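Local coordinates for glycerate dehydrogenase/glyoxylate reductase (Thermus thermophilus, PDB 2CUK), which probably reduces hydroxypyruvate and glyoxylate with a nicotinamide cofactor, as a member of the D-isomer specific 2-hydroxyacid dehydrogenase family, at residues V5-P10 / T50-I55; G11-R16 / V292-L297; L32-L37 / R54-V59; G43-I48 / G65-A70; G88-H93 / G303-N308. All blocks are in the same frame, centred on the assembly; numbering follows the deposited sequence.

Contact 1: residues V5-P10 / T50-I55; sequences VTRTLP and TVEDRI
A buried polar contact joins the loops that follow strands 2-5 and 46-48 at the C-terminal edge of a parallel sheet. D53 is the last residue of a type I turn from T50, and its carboxylate is the centre of the contact: OD2 is shared by both loops, while OD1 takes R7. OD2 accepts three bonds. Backbone N of T50 reaches its anti lone pair, while the hydroxyls of T50 and T6 come from above the carboxylate plane, T6 OG1 standing only 2.5 Å from D53 OD2. This grip probably stabilises the ionised acid. OD1 offers its syn lone pair to R7, whose NH1 lies 2.9 Å from D53 OD1 in a salt bridge (N-H...O angle 157°). The same NH1 also donates to T6 O, 2.8 Å away, fixing the bent arginine at its tip. T50 OG1 lies above one guanidinium face, offset toward its rim, and T50 CG2 packs 3.7 Å from R7 CG. P134 of the second subunit packs on R7, and E52 bonds to W132 of that subunit. Such loops fit the flavodoxin-like domain of 2-hydroxyacid dehydrogenases, with its parallel sheet of order 2-1-3-4-5.

Contact 2: residues G11-R16 / V292-L297; sequences GKALDR and VAVENL
The backbone of 11-16 makes a type I turn from K12 to D15 and runs into helix 15-19, coming nearest to helix 283-301 where the CA atoms of L14 and V294 are 6.8 Å apart. V294 is the side chain that meets the turn. With CG1 anti to its backbone N (chi1 164°), it directs both methyls there: V294 CG2 lies 3.7 Å from the carbonyl O of A13 and also meets L14, whose CD2 is 4.1 Å from it. The aliphatic part of R16 crosses obliquely beside the other methyl, R16 CD being 4.0 Å from V294 CG1. Fully extended from CG to NE, R16 carries its charge past the valine to E295, which folds back at chi2 (62°) to receive it. NH1 of R16 stands 2.7 Å from OE1 of E295; the oxygen lies near the guanidinium plane, yet it is met from above its own carboxylate plane, and the two planes are 64° apart. NH2 adds a weak second bond to the same oxygen. An ion pair beside an apolar patch thus joins helices 15-19 and 283-301, which lie on one face of the alpha/beta sheet.

Contact 3: residues L32-L37 / R54-V59; sequences LPKAEL and RIDAEV
Two carboxylates are the flat groups here, and the ammonium of K34 lies between them, meeting D56 at its syn lone pair and E58 more loosely. K34 NZ is 2.8 Å from D56 OD2, reached tip to tip; its bond to E58, with K34 NZ 3.3 Å from E58 OE1, is weak. The lysine reaches this far because every side-chain torsion is near 180°, and E58, also extended beyond CG, stretches out to meet it. D56 serves two purposes. With its CG in the crowded position between backbone N and carbonyl carbon (chi1 51°), it turns OD1 to V59 N at 3.1 Å, a nearly straight capping bond of 168°, and leaves OD2 for the lysine. The positive charge probably steadies an aspartate whose charged form the N-terminus of helix 57-62 would also be expected to favour. Beside these charges the contact becomes apolar. L37 CD2 lies 4.1 Å from both I55 CD1 and V59 CG2, crossing each side chain at about a right angle. In this alpha/beta domain the starts of helices 34-41 and 57-62 are joined by packing of L37 and by an N-cap aspartate in a salt-bridge network.

Contact 4: residues G43-I48 / G65-A70; sequences GAVGLI and GLKVIA
Strands 46-48 and 68-70 are neighbours in the parallel sheet and are joined by a beta-alpha-beta crossover through helix 57-62. Their short axes approach to 4.8 Å with the directions 20° apart, and G46 pairs with V68, L47 with I69. The C-terminal half is the buried, regularly paired part. L47 bonds through both its N and its O to the neighbouring strand, on the two residues flanking I69: its N donates to the O of V68, and its O accepts from the N of A70 at 2.8 Å, each donor lying nearly along the C=O axis. CA-H...O contacts fill in between, with I48 CA 3.3 Å from A70 O. On one face of the sheet L47 and I69 stand together, and L66 packs beside L47, its CD1 3.9 Å from L47 CB; I55 touches both L47 and I69. G46 and V68 belong to the other face, where L297 of helix 283-301 packs on V68 and on I48. G46 has no side chain, and V68 CG1 rests 4.2 Å from its CA.

Toward the N-terminal end regular pairing gives way, and G43 and G65 are exposed. The CA atoms of V45 and L66 come within 4.4 Å, and V45 O accepts from K67 N at 166°, the donor above the carbonyl plane. A44 O is buried without a polar partner in the model, though L66 CA makes a CA-H...O contact with it. This looser end has one locally tight spot. V45 and K67 lie side by side; the lysine bends at chi3 and chi4, and K67 CD is pressed unusually close to V45 CG2, at 3.3 Å.

Contact 5: residues G88-H93 / G303-N308; sequences GIRVTH and GREPPN
Charge, main-chain hydrogen bonding and apolar packing each take one part of this contact between strand 90-92, at the edge of its sheet within the chain, and the loop that follows helix 283-301. The charged part is a salt bridge. R90 NH2 lies 2.7 Å from E305 OE2, almost straight at 175°, on the syn lone pair and within the guanidinium plane. Bends at chi2 and chi3 of R90 bring the group to E305, which turns at chi2 to meet it; guanidinium and carboxylate planes stay 42° apart. R90 NE bonds to O of the C-terminal residue V311, which together with the E305 bond should help set the guanidinium's rotation.

P306 packs with CG over one face of that group, and P306 CD is 3.6 Å from R90 NH1. Its apolar contact proper is with the T92 methyl, P306 CB to T92 CG2 measuring 3.7 Å.

The main-chain part lies further on, where H93 N donates to N308 O at 3.2 Å, nearly along the C=O axis. That oxygen is also 3.2 Å from T92 CA in a CA-H...O contact and sits at the imidazole edge, 3.3 Å from H93 CD2. H93 ND1 bonds elsewhere, to V74 O. N296 OD1 accepts from N308 N. With E305 and N308 tied by polar bonds and P306 packed between, the segment is probably well held.

All five contacts lie in one alpha/beta unit, built on the parallel sheet ordered 23-26, 2-5, 46-48, 68-70, 90-92. Contact 4 pairs two of its central strands, and contact 5 takes up the neighbouring strand 90-92, their centres about 11 Å apart. Contacts 1 and 3 share R54 and I55, and I55 packs on contact 4 through L47 and I69. Along the chain, contact 1 closes before contact 5 opens, contacts 3 and 4 fall between the two segments of contact 2, and contacts 2 and 5 cross, meeting where N296 binds N308. Chain termini, separated by the cofactor-domain sequence, thus build one domain together, as is usual for this dehydrogenase family.

Contact 1: residues V5-P10 / T50-I55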
# COMPACT_ATOMS: atom_id res chain seq x y z
N VAL A 5 33.29 -6.07 5.32
CA VAL A 5 31.88 -5.71 5.16
C VAL A 5 31.14 -6.76 5.98
O VAL A 5 31.17 -7.95 5.65
CB VAL A 5 31.45 -5.78 3.68
CG1 VAL A 5 30.05 -5.20 3.52
CG2 VAL A 5 32.45 -5.03 2.81
N THR A 6 30.48 -6.31 7.04
CA THR A 6 29.78 -7.21 7.96
C THR A 6 28.59 -8.00 7.41
O THR A 6 28.13 -8.94 8.06
CB THR A 6 29.31 -6.44 9.20
OG1 THR A 6 28.37 -5.43 8.82
CG2 THR A 6 30.50 -5.79 9.90
N ARG A 7 28.10 -7.63 6.23
CA ARG A 7 26.97 -8.34 5.62
C ARG A 7 27.06 -8.28 4.10
O ARG A 7 27.69 -7.39 3.55
CB ARG A 7 25.64 -7.72 6.06
CG ARG A 7 25.34 -7.78 7.54
CD ARG A 7 25.10 -9.21 8.03
NE ARG A 7 24.64 -9.21 9.41
CZ ARG A 7 25.35 -8.75 10.44
NH1 ARG A 7 26.57 -8.26 10.24
NH2 ARG A 7 24.84 -8.76 11.66
N THR A 8 26.42 -9.24 3.43
CA THR A 8 26.41 -9.25 1.98
C THR A 8 25.52 -8.10 1.51
O THR A 8 24.49 -7.83 2.12
CB THR A 8 25.87 -10.58 1.43
OG1 THR A 8 24.62 -10.88 2.06
CG2 THR A 8 26.85 -11.71 1.70
N LEU A 9 25.92 -7.44 0.44
CA LEU A 9 25.17 -6.30 -0.08
C LEU A 9 24.65 -6.54 -1.49
O LEU A 9 25.26 -7.27 -2.27
CB LEU A 9 26.05 -5.05 -0.08
CG LEU A 9 26.77 -4.68 1.21
CD1 LEU A 9 27.60 -3.42 0.98
CD2 LEU A 9 25.76 -4.46 2.34
N PRO A 10 23.51 -5.93 -1.83
CA PRO A 10 22.91 -6.09 -3.16
C PRO A 10 23.64 -5.20 -4.16
O PRO A 10 24.13 -4.12 -3.79
CB PRO A 10 21.47 -5.64 -2.93
CG PRO A 10 21.65 -4.52 -1.96
CD PRO A 10 22.66 -5.09 -0.97
N THR A 50 26.72 -2.57 9.69
CA THR A 50 25.28 -2.36 9.59
C THR A 50 24.78 -2.00 10.99
O THR A 50 25.56 -2.03 11.95
CB THR A 50 24.52 -3.63 9.12
OG1 THR A 50 24.69 -4.68 10.08
CG2 THR A 50 25.04 -4.10 7.77
N VAL A 51 23.50 -1.67 11.10
CA VAL A 51 22.91 -1.32 12.39
C VAL A 51 22.95 -2.49 13.38
O VAL A 51 22.78 -2.28 14.59
CB VAL A 51 21.44 -0.86 12.24
CG1 VAL A 51 21.39 0.45 11.45
CG2 VAL A 51 20.62 -1.93 11.54
N GLU A 52 23.17 -3.70 12.88
CA GLU A 52 23.22 -4.89 13.72
C GLU A 52 24.60 -5.16 14.31
O GLU A 52 24.78 -6.12 15.07
CB GLU A 52 22.77 -6.12 12.92
CG GLU A 52 21.35 -6.07 12.39
CD GLU A 52 20.31 -6.36 13.46
OE1 GLU A 52 20.38 -5.75 14.55
OE2 GLU A 52 19.41 -7.19 13.20
N ASP A 53 25.58 -4.34 13.95
CA ASP A 53 26.95 -4.51 14.44
C ASP A 53 27.33 -3.41 15.43
O ASP A 53 27.29 -2.23 15.09
CB ASP A 53 27.94 -4.49 13.28
CG ASP A 53 27.58 -5.46 12.18
OD1 ASP A 53 27.59 -6.69 12.42
OD2 ASP A 53 27.28 -5.00 11.05
N ARG A 54 27.71 -3.80 16.64
CA ARG A 54 28.12 -2.87 17.67
C ARG A 54 29.57 -2.50 17.46
O ARG A 54 30.48 -3.26 17.74
CB ARG A 54 27.94 -3.55 19.02
CG ARG A 54 28.05 -2.57 20.19
CD ARG A 54 27.41 -1.21 19.86
NE ARG A 54 26.45 -0.83 20.89
CZ ARG A 54 25.15 -0.79 20.54
NH1 ARG A 54 24.79 -1.09 19.31
NH2 ARG A 54 24.23 -0.44 21.44
N ILE A 55 29.84 -1.30 16.95
CA ILE A 55 31.21 -0.86 16.71
C ILE A 55 31.67 0.03 17.86
O ILE A 55 31.57 1.26 17.78
CB ILE A 55 31.31 -0.10 15.37
CG1 ILE A 55 30.68 -0.93 14.25
CG2 ILE A 55 32.77 0.19 15.05
CD1 ILE A 55 31.29 -2.31 14.07

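Contact 2: residues G11-R16 / V292-L297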
# COMPACT_ATOMS: atom_id res chain seq x y z
N GLY A 11 23.71 -5.64 -5.41
CA GLY A 11 24.40 -4.85 -6.42
C GLY A 11 25.89 -5.15 -6.43
O GLY A 11 26.37 -5.97 -5.66
N LYS A 12 26.62 -4.46 -7.31
CA LYS A 12 28.06 -4.68 -7.42
C LYS A 12 28.90 -3.46 -7.04
O LYS A 12 30.01 -3.30 -7.53
CB LYS A 12 28.41 -5.11 -8.85
CG LYS A 12 27.97 -6.53 -9.19
CD LYS A 12 28.38 -6.91 -10.60
CE LYS A 12 28.22 -8.41 -10.84
NZ LYS A 12 29.09 -9.21 -9.93
N ALA A 13 28.37 -2.62 -6.16
CA ALA A 13 29.09 -1.43 -5.72
C ALA A 13 30.46 -1.79 -5.16
O ALA A 13 31.42 -1.03 -5.31
CB ALA A 13 28.27 -0.68 -4.67
N LEU A 14 30.56 -2.96 -4.53
CA LEU A 14 31.83 -3.40 -3.95
C LEU A 14 32.92 -3.64 -5.00
O LEU A 14 34.11 -3.51 -4.70
CB LEU A 14 31.62 -4.67 -3.12
CG LEU A 14 30.85 -4.49 -1.81
CD1 LEU A 14 30.67 -5.83 -1.14
CD2 LEU A 14 31.60 -3.53 -0.90
N ASP A 15 32.52 -4.00 -6.22
CA ASP A 15 33.48 -4.26 -7.29
C ASP A 15 34.44 -3.09 -7.48
O ASP A 15 35.58 -3.28 -7.92
CB ASP A 15 32.76 -4.54 -8.61
CG ASP A 15 32.24 -5.97 -8.71
OD1 ASP A 15 32.54 -6.78 -7.80
OD2 ASP A 15 31.55 -6.29 -9.70
N ARG A 16 33.99 -1.88 -7.17
CA ARG A 16 34.83 -0.70 -7.31
C ARG A 16 36.04 -0.84 -6.40
O ARG A 16 37.17 -0.51 -6.79
CB ARG A 16 34.03 0.56 -6.94
CG ARG A 16 34.77 1.85 -7.20
CD ARG A 16 33.92 3.05 -6.82
NE ARG A 16 34.62 4.31 -7.06
CZ ARG A 16 34.11 5.51 -6.78
NH1 ARG A 16 32.90 5.60 -6.25
NH2 ARG A 16 34.81 6.61 -7.04
N VAL A 292 27.19 4.70 -1.94
CA VAL A 292 27.54 5.82 -1.08
C VAL A 292 28.54 5.42 0.00
O VAL A 292 29.48 6.16 0.29
CB VAL A 292 26.28 6.44 -0.44
CG1 VAL A 292 26.67 7.54 0.54
CG2 VAL A 292 25.38 7.01 -1.53
N ALA A 293 28.35 4.25 0.60
CA ALA A 293 29.28 3.78 1.63
C ALA A 293 30.64 3.55 0.98
O ALA A 293 31.68 3.92 1.53
CB ALA A 293 28.76 2.49 2.25
N VAL A 294 30.64 2.93 -0.20
CA VAL A 294 31.88 2.66 -0.92
C VAL A 294 32.61 3.96 -1.26
O VAL A 294 33.82 4.06 -1.08
CB VAL A 294 31.60 1.87 -2.22
CG1 VAL A 294 32.80 1.93 -3.16
CG2 VAL A 294 31.28 0.43 -1.87
N GLU A 295 31.86 4.96 -1.73
CA GLU A 295 32.45 6.25 -2.08
C GLU A 295 33.15 6.85 -0.86
O GLU A 295 34.32 7.23 -0.93
CB GLU A 295 31.36 7.21 -2.57
CG GLU A 295 31.88 8.58 -2.96
CD GLU A 295 32.87 8.53 -4.11
OE1 GLU A 295 32.49 8.04 -5.20
OE2 GLU A 295 34.03 8.98 -3.94
N ASN A 296 32.42 6.94 0.25
CA ASN A 296 32.98 7.49 1.48
C ASN A 296 34.24 6.75 1.92
O ASN A 296 35.25 7.37 2.25
CB ASN A 296 31.93 7.43 2.60
CG ASN A 296 30.95 8.59 2.55
OD1 ASN A 296 31.28 9.72 2.93
ND2 ASN A 296 29.74 8.33 2.05
N LEU A 297 34.20 5.42 1.90
CA LEU A 297 35.35 4.63 2.31
C LEU A 297 36.56 4.88 1.41
O LEU A 297 37.65 5.14 1.90
CB LEU A 297 35.00 3.13 2.33
CG LEU A 297 36.09 2.17 2.81
CD1 LEU A 297 35.45 0.94 3.44
CD2 LEU A 297 37.00 1.77 1.65

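Contact 3: residues L32-L37 / R54-V59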
# COMPACT_ATOMS: atom_id res chain seq x y z
N LEU A 32 26.44 -12.20 13.02
CA LEU A 32 27.89 -11.97 13.12
C LEU A 32 28.24 -11.74 14.58
O LEU A 32 28.27 -10.60 15.05
CB LEU A 32 28.31 -10.76 12.28
CG LEU A 32 29.81 -10.44 12.30
CD1 LEU A 32 30.61 -11.66 11.85
CD2 LEU A 32 30.10 -9.25 11.40
N PRO A 33 28.50 -12.82 15.33
CA PRO A 33 28.85 -12.72 16.75
C PRO A 33 30.02 -11.76 16.96
O PRO A 33 30.97 -11.75 16.18
CB PRO A 33 29.21 -14.16 17.11
CG PRO A 33 28.30 -14.96 16.23
CD PRO A 33 28.43 -14.23 14.91
N LYS A 34 29.94 -10.95 18.01
CA LYS A 34 31.00 -9.99 18.30
C LYS A 34 32.37 -10.66 18.33
O LYS A 34 33.38 -10.05 17.99
CB LYS A 34 30.75 -9.29 19.63
CG LYS A 34 31.79 -8.22 19.95
CD LYS A 34 31.43 -7.43 21.20
CE LYS A 34 32.47 -6.36 21.48
NZ LYS A 34 32.13 -5.55 22.69
N ALA A 35 32.39 -11.93 18.72
CA ALA A 35 33.64 -12.68 18.78
C ALA A 35 34.24 -12.82 17.39
O ALA A 35 35.45 -12.66 17.21
CB ALA A 35 33.39 -14.06 19.39
N GLU A 36 33.40 -13.12 16.40
CA GLU A 36 33.88 -13.27 15.03
C GLU A 36 34.20 -11.93 14.38
O GLU A 36 35.03 -11.85 13.48
CB GLU A 36 32.85 -14.02 14.18
CG GLU A 36 33.23 -14.11 12.71
CD GLU A 36 32.37 -15.10 11.93
OE1 GLU A 36 31.13 -15.04 12.06
OE2 GLU A 36 32.95 -15.92 11.19
N LEU A 37 33.52 -10.87 14.83
CA LEU A 37 33.78 -9.54 14.29
C LEU A 37 35.18 -9.11 14.71
O LEU A 37 35.96 -8.61 13.90
CB LEU A 37 32.76 -8.54 14.82
CG LEU A 37 33.04 -7.07 14.48
CD1 LEU A 37 33.11 -6.89 12.98
CD2 LEU A 37 31.96 -6.20 15.08
N ARG A 54 27.71 -3.80 16.64
CA ARG A 54 28.12 -2.87 17.67
C ARG A 54 29.57 -2.50 17.46
O ARG A 54 30.48 -3.26 17.74
CB ARG A 54 27.94 -3.55 19.02
CG ARG A 54 28.05 -2.57 20.19
CD ARG A 54 27.41 -1.21 19.86
NE ARG A 54 26.45 -0.83 20.89
CZ ARG A 54 25.15 -0.79 20.54
NH1 ARG A 54 24.79 -1.09 19.31
NH2 ARG A 54 24.23 -0.44 21.44
N ILE A 55 29.84 -1.30 16.95
CA ILE A 55 31.21 -0.86 16.71
C ILE A 55 31.67 0.03 17.86
O ILE A 55 31.57 1.26 17.78
CB ILE A 55 31.31 -0.10 15.37
CG1 ILE A 55 30.68 -0.93 14.25
CG2 ILE A 55 32.77 0.19 15.05
CD1 ILE A 55 31.29 -2.31 14.07
N ASP A 56 32.16 -0.59 18.92
CA ASP A 56 32.63 0.13 20.10
C ASP A 56 34.15 0.27 20.14
O ASP A 56 34.85 -0.10 19.19
CB ASP A 56 32.15 -0.57 21.37
CG ASP A 56 32.48 -2.06 21.38
OD1 ASP A 56 33.49 -2.45 20.76
OD2 ASP A 56 31.73 -2.82 22.02
N ALA A 57 34.66 0.80 21.25
CA ALA A 57 36.10 0.99 21.42
C ALA A 57 36.88 -0.31 21.27
O ALA A 57 37.94 -0.34 20.65
CB ALA A 57 36.38 1.62 22.78
N GLU A 58 36.35 -1.39 21.84
CA GLU A 58 37.02 -2.68 21.77
C GLU A 58 37.28 -3.08 20.32
O GLU A 58 38.40 -3.44 19.96
CB GLU A 58 36.18 -3.77 22.44
CG GLU A 58 36.94 -5.07 22.67
CD GLU A 58 36.07 -6.18 23.21
OE1 GLU A 58 35.12 -5.89 23.97
OE2 GLU A 58 36.35 -7.36 22.90
N VAL A 59 36.25 -3.01 19.49
CA VAL A 59 36.38 -3.35 18.08
C VAL A 59 37.43 -2.47 17.41
O VAL A 59 38.24 -2.95 16.61
CB VAL A 59 35.04 -3.17 17.32
CG1 VAL A 59 35.20 -3.56 15.86
CG2 VAL A 59 33.95 -4.02 17.97

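Contact 4: residues G43-I48 / G65-A70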
# COMPACT_ATOMS: atom_id res chain seq x y z
N GLY A 43 43.47 -5.94 11.52
CA GLY A 43 44.23 -5.91 10.28
C GLY A 43 43.53 -5.19 9.14
O GLY A 43 44.15 -4.90 8.12
N ALA A 44 42.24 -4.90 9.31
CA ALA A 44 41.47 -4.22 8.27
C ALA A 44 41.66 -2.71 8.29
O ALA A 44 41.67 -2.09 9.35
CB ALA A 44 39.99 -4.55 8.43
N VAL A 45 41.82 -2.12 7.11
CA VAL A 45 42.00 -0.68 7.00
C VAL A 45 40.65 0.03 6.83
O VAL A 45 40.52 1.21 7.13
CB VAL A 45 42.91 -0.32 5.81
CG1 VAL A 45 42.23 -0.69 4.50
CG2 VAL A 45 43.26 1.15 5.85
N GLY A 46 39.65 -0.72 6.35
CA GLY A 46 38.33 -0.15 6.14
C GLY A 46 37.23 -1.06 6.66
O GLY A 46 37.38 -2.29 6.64
N LEU A 47 36.13 -0.48 7.11
CA LEU A 47 35.01 -1.26 7.64
C LEU A 47 33.66 -0.70 7.23
O LEU A 47 33.43 0.51 7.32
CB LEU A 47 35.08 -1.32 9.17
CG LEU A 47 33.92 -2.04 9.87
CD1 LEU A 47 34.01 -3.53 9.62
CD2 LEU A 47 33.96 -1.75 11.37
N ILE A 48 32.77 -1.58 6.77
CA ILE A 48 31.42 -1.18 6.38
C ILE A 48 30.46 -2.04 7.19
O ILE A 48 30.15 -3.18 6.82
CB ILE A 48 31.14 -1.43 4.88
CG1 ILE A 48 32.13 -0.64 4.03
CG2 ILE A 48 29.70 -1.02 4.55
CD1 ILE A 48 32.07 -0.97 2.56
N GLY A 65 44.83 -0.07 13.13
CA GLY A 65 45.10 0.44 11.80
C GLY A 65 43.86 0.79 11.00
O GLY A 65 43.96 1.09 9.81
N LEU A 66 42.70 0.75 11.64
CA LEU A 66 41.44 1.08 10.97
C LEU A 66 41.42 2.57 10.67
O LEU A 66 41.66 3.39 11.55
CB LEU A 66 40.26 0.71 11.88
CG LEU A 66 38.85 0.87 11.31
CD1 LEU A 66 38.65 -0.06 10.13
CD2 LEU A 66 37.83 0.57 12.39
N LYS A 67 41.13 2.92 9.42
CA LYS A 67 41.11 4.33 9.01
C LYS A 67 39.70 4.91 8.84
O LYS A 67 39.49 6.10 9.07
CB LYS A 67 41.86 4.51 7.69
CG LYS A 67 43.32 4.08 7.72
CD LYS A 67 44.02 4.32 6.39
CE LYS A 67 44.34 5.80 6.18
NZ LYS A 67 43.13 6.66 6.07
N VAL A 68 38.75 4.07 8.45
CA VAL A 68 37.40 4.56 8.23
C VAL A 68 36.30 3.55 8.49
O VAL A 68 36.45 2.36 8.20
CB VAL A 68 37.23 5.07 6.79
CG1 VAL A 68 37.56 3.96 5.81
CG2 VAL A 68 35.81 5.58 6.56
N ILE A 69 35.21 4.04 9.06
CA ILE A 69 34.04 3.22 9.33
C ILE A 69 32.95 3.84 8.45
O ILE A 69 32.34 4.85 8.82
CB ILE A 69 33.61 3.30 10.81
CG1 ILE A 69 34.72 2.74 11.70
CG2 ILE A 69 32.33 2.51 11.02
CD1 ILE A 69 34.42 2.85 13.18
N ALA A 70 32.72 3.25 7.28
CA ALA A 70 31.71 3.73 6.36
C ALA A 70 30.42 2.96 6.62
O ALA A 70 30.22 1.85 6.09
CB ALA A 70 32.17 3.54 4.92

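Contact 5: residues G88-H93 / G303-N308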
# COMPACT_ATOMS: atom_id res chain seq x y z
N GLY A 88 41.40 8.74 15.76
CA GLY A 88 41.66 9.24 14.42
C GLY A 88 41.01 8.43 13.31
O GLY A 88 41.52 8.36 12.20
N ILE A 89 39.87 7.82 13.62
CA ILE A 89 39.15 7.03 12.63
C ILE A 89 38.00 7.87 12.08
O ILE A 89 37.28 8.50 12.84
CB ILE A 89 38.57 5.75 13.25
CG1 ILE A 89 39.70 4.91 13.86
CG2 ILE A 89 37.81 4.95 12.20
CD1 ILE A 89 39.23 3.70 14.65
N ARG A 90 37.84 7.88 10.76
CA ARG A 90 36.76 8.65 10.16
C ARG A 90 35.48 7.82 10.18
O ARG A 90 35.53 6.59 10.08
CB ARG A 90 37.09 9.03 8.71
CG ARG A 90 38.34 9.88 8.54
CD ARG A 90 38.32 11.10 9.46
NE ARG A 90 37.22 12.02 9.16
CZ ARG A 90 37.15 12.79 8.08
NH1 ARG A 90 38.11 12.75 7.17
NH2 ARG A 90 36.12 13.60 7.91
N VAL A 91 34.34 8.48 10.32
CA VAL A 91 33.06 7.78 10.34
C VAL A 91 32.11 8.48 9.38
O VAL A 91 31.93 9.70 9.45
CB VAL A 91 32.44 7.75 11.76
CG1 VAL A 91 31.09 7.04 11.72
CG2 VAL A 91 33.37 7.02 12.72
N THR A 92 31.52 7.71 8.48
CA THR A 92 30.58 8.25 7.50
C THR A 92 29.29 7.45 7.50
O THR A 92 29.21 6.37 8.10
CB THR A 92 31.17 8.21 6.08
OG1 THR A 92 31.43 6.85 5.70
CG2 THR A 92 32.47 9.00 6.01
N HIS A 93 28.27 7.98 6.83
CA HIS A 93 26.99 7.30 6.74
C HIS A 93 26.38 7.54 5.36
O HIS A 93 27.03 8.10 4.48
CB HIS A 93 26.03 7.77 7.84
CG HIS A 93 25.68 9.23 7.77
ND1 HIS A 93 24.49 9.73 8.25
CD2 HIS A 93 26.38 10.29 7.31
CE1 HIS A 93 24.46 11.04 8.07
NE2 HIS A 93 25.59 11.41 7.51
N GLY A 303 43.11 9.56 0.96
CA GLY A 303 43.51 10.81 1.57
C GLY A 303 42.61 11.98 1.22
O GLY A 303 43.04 13.13 1.30
N ARG A 304 41.38 11.69 0.83
CA ARG A 304 40.44 12.75 0.48
C ARG A 304 39.37 12.91 1.55
O ARG A 304 39.19 12.03 2.39
CB ARG A 304 39.76 12.46 -0.86
CG ARG A 304 40.70 12.25 -2.03
CD ARG A 304 40.00 12.51 -3.35
NE ARG A 304 38.75 11.77 -3.49
CZ ARG A 304 38.67 10.45 -3.67
NH1 ARG A 304 39.78 9.73 -3.75
NH2 ARG A 304 37.49 9.86 -3.78
N GLU A 305 38.68 14.04 1.52
CA GLU A 305 37.62 14.31 2.48
C GLU A 305 36.35 13.62 1.98
O GLU A 305 35.89 13.88 0.87
CB GLU A 305 37.39 15.82 2.59
CG GLU A 305 36.39 16.24 3.65
CD GLU A 305 36.74 15.71 5.03
OE1 GLU A 305 37.92 15.80 5.42
OE2 GLU A 305 35.82 15.22 5.73
N PRO A 306 35.78 12.72 2.79
CA PRO A 306 34.56 12.00 2.40
C PRO A 306 33.37 12.95 2.28
O PRO A 306 33.30 13.96 2.98
CB PRO A 306 34.39 10.99 3.52
CG PRO A 306 34.90 11.73 4.71
CD PRO A 306 36.16 12.38 4.17
N PRO A 307 32.41 12.64 1.39
CA PRO A 307 31.23 13.48 1.21
C PRO A 307 30.19 13.47 2.33
O PRO A 307 29.47 14.45 2.52
CB PRO A 307 30.66 12.98 -0.12
CG PRO A 307 31.04 11.53 -0.12
CD PRO A 307 32.47 11.57 0.38
N ASN A 308 30.11 12.38 3.09
CA ASN A 308 29.12 12.31 4.16
C ASN A 308 29.72 11.89 5.50
O ASN A 308 29.36 10.87 6.08
CB ASN A 308 28.01 11.32 3.78
CG ASN A 308 27.56 11.48 2.34
OD1 ASN A 308 27.87 10.65 1.49
ND2 ASN A 308 26.84 12.56 2.06